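Local structure of titin (Homo sapiens, 1WAA) at residues 23-28 and 86-91. The protein is the I27 immunoglobulin domain of the giant muscle protein titin, a beta-sandwich module that probably contributes to the elastic resistance of muscle to stretch. Numbering follows the deposited sequence.
With ZN (zinc ion), chain G; ZN (zinc ion), chain H.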
loop_
_atom_site.group_PDB
_atom_site.type_symbol
_atom_site.label_atom_id
_atom_site.label_comp_id
_atom_site.label_asym_id
_atom_site.label_seq_id
_atom_site.Cartn_x
_atom_site.Cartn_y
_atom_site.Cartn_z
ATOM N N ALA E 23 2.533 22.893 10.879
ATOM C CA ALA E 23 2.856 23.194 9.507
ATOM C C ALA E 23 2.808 21.872 8.753
ATOM O O ALA E 23 3.211 20.846 9.290
ATOM C CB ALA E 23 4.264 23.828 9.429
ATOM N N HIS E 24 2.283 21.899 7.534
ATOM C CA HIS E 24 2.177 20.712 6.696
ATOM C C HIS E 24 2.917 21.037 5.430
ATOM O O HIS E 24 2.733 22.116 4.877
ATOM C CB HIS E 24 0.716 20.436 6.332
ATOM C CG HIS E 24 -0.195 20.348 7.522
ATOM N ND1 HIS E 24 -1.004 21.389 7.923
ATOM C CD2 HIS E 24 -0.438 19.332 8.388
ATOM C CE1 HIS E 24 -1.689 21.027 9.000
ATOM N NE2 HIS E 24 -1.363 19.783 9.304
ATOM N N PHE E 25 3.789 20.128 4.999
ATOM C CA PHE E 25 4.483 20.258 3.720
ATOM C C PHE E 25 4.022 19.113 2.812
ATOM O O PHE E 25 3.634 18.013 3.288
ATOM C CB PHE E 25 5.981 20.173 3.921
ATOM C CG PHE E 25 6.564 21.398 4.552
ATOM C CD1 PHE E 25 7.040 22.432 3.764
ATOM C CD2 PHE E 25 6.609 21.535 5.942
ATOM C CE1 PHE E 25 7.594 23.588 4.347
ATOM C CE2 PHE E 25 7.141 22.691 6.521
ATOM C CZ PHE E 25 7.632 23.707 5.714
ATOM N N GLU E 26 4.099 19.371 1.514
ATOM C CA GLU E 26 3.505 18.479 0.540
ATOM C C GLU E 26 4.367 18.471 -0.722
ATOM O O GLU E 26 4.692 19.524 -1.267
ATOM C CB GLU E 26 2.107 19.019 0.232
ATOM C CG GLU E 26 1.356 18.239 -0.803
ATOM C CD GLU E 26 0.046 18.869 -1.179
ATOM O OE1 GLU E 26 -0.831 18.149 -1.683
ATOM O OE2 GLU E 26 -0.124 20.074 -0.982
ATOM N N ILE E 27 4.746 17.283 -1.185
ATOM C CA ILE E 27 5.441 17.179 -2.482
ATOM C C ILE E 27 4.882 16.025 -3.284
ATOM O O ILE E 27 4.514 14.991 -2.715
ATOM C CB ILE E 27 6.968 17.046 -2.306
ATOM C CG1 ILE E 27 7.693 17.016 -3.656
ATOM C CG2 ILE E 27 7.316 15.824 -1.520
ATOM C CD1 ILE E 27 9.181 17.082 -3.514
ATOM N N GLU E 28 4.809 16.191 -4.603
ATOM C CA GLU E 28 4.297 15.132 -5.469
ATOM C C GLU E 28 5.375 14.658 -6.436
ATOM O O GLU E 28 6.014 15.466 -7.122
ATOM C CB GLU E 28 3.083 15.632 -6.248
ATOM C CG GLU E 28 2.243 14.515 -6.844
ATOM C CD GLU E 28 1.024 15.068 -7.557
ATOM O OE1 GLU E 28 0.988 15.018 -8.813
ATOM O OE2 GLU E 28 0.118 15.587 -6.859
ATOM N N ALA E 86 12.056 23.836 0.552
ATOM C CA ALA E 86 11.329 25.074 0.780
ATOM C C ALA E 86 11.559 25.519 2.221
ATOM O O ALA E 86 12.110 24.772 3.038
ATOM C CB ALA E 86 9.851 24.877 0.503
ATOM N N ASN E 87 11.132 26.730 2.534
ATOM C CA ASN E 87 11.390 27.310 3.843
ATOM C C ASN E 87 10.240 27.162 4.819
ATOM O O ASN E 87 9.078 27.348 4.465
ATOM C CB ASN E 87 11.751 28.781 3.692
ATOM C CG ASN E 87 13.109 28.975 3.063
ATOM O OD1 ASN E 87 13.330 29.946 2.346
ATOM N ND2 ASN E 87 14.034 28.061 3.329
ATOM N N LEU E 88 10.574 26.788 6.044
ATOM C CA LEU E 88 9.655 26.882 7.155
ATOM C C LEU E 88 9.991 28.178 7.863
ATOM O O LEU E 88 11.119 28.349 8.338
ATOM C CB LEU E 88 9.888 25.743 8.131
ATOM C CG LEU E 88 8.803 25.192 9.064
ATOM C CD1 LEU E 88 9.377 24.988 10.429
ATOM C CD2 LEU E 88 7.489 26.000 9.122
ATOM N N LYS E 89 9.022 29.084 7.926
ATOM C CA LYS E 89 9.188 30.280 8.757
ATOM C C LYS E 89 8.217 30.193 9.959
ATOM O O LYS E 89 6.996 30.064 9.790
ATOM C CB LYS E 89 8.931 31.549 7.896
ATOM N N VAL E 90 8.749 29.974 11.248
ATOM C CA VAL E 90 7.899 30.169 12.425
ATOM C C VAL E 90 7.948 31.654 12.820
ATOM O O VAL E 90 9.021 32.206 13.148
ATOM C CB VAL E 90 8.348 29.261 13.566
ATOM C CG1 VAL E 90 7.235 29.058 14.591
ATOM N N LYS E 91 6.762 32.267 12.765
ATOM C CA LYS E 91 6.604 33.705 12.969
ATOM C C LYS E 91 6.207 34.027 14.364
ATOM O O LYS E 91 5.328 33.369 14.960
ATOM C CB LYS E 91 5.580 34.267 12.018
ATOM C CG LYS E 91 6.071 34.257 10.576
ATOM C CD LYS E 91 5.151 35.020 9.634
ATOM C CE LYS E 91 3.890 34.234 9.301
HETATM ZN ZN ZN G . -1.647 22.832 6.944
HETATM ZN ZN ZN H . -1.730 19.271 -2.846
HETATM O O HOH W 1 0.191 24.419 6.839
HETATM O O HOH W 2 -0.734 19.452 -4.783
#
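The phenyl ring of Phe-25 meets Leu-88 with its edge: CZ lies 3.8 Å from Leu-88 CG, which sits in the plane of the ring, and the two side chains cross at about a right angle. Asn-87 adds its backbone rather than its side chain, its carbonyl O standing 4.0 Å from Phe-25 CE1, again close to the ring plane. Phe-25 holds CG anti to its own carbonyl carbon (chi1 -73°), which sends the ring across the interior. From the facing strand, Leu-88 reaches Ala-23 as well, through CD2 at 3.9 Å from Ala-23 CB, and one leucine thus spans two residues whose CB atoms project from the same face of 23-28. An alanine in place of Phe-25 would probably open a gap beside Leu-88 CG and leave its isobutyl group held by fewer neighbours. No hydrogen bond joins the segments; their axes run nearly antiparallel (172°) and come no closer than 9.6 Å, the spacing of facing sheets in an immunoglobulin sandwich. Val-75 of strand 73-79 touches both Phe-25 and Leu-88, while Val-15 of strand 15-18 packs on Ala-23 and Phe-25. His-24 and Glu-26 turn to the face of the sheet away from Leu-88, where each binds a zinc ion, His-24 through ND1 at 1.9 Å; a neighbouring chain adds one ligand to the first site and two to the second. A single strand therefore divides its chemistry between two faces: metal coordination between chains on one, and on the other a largely apolar contact that joins the two sheets by shape and burial.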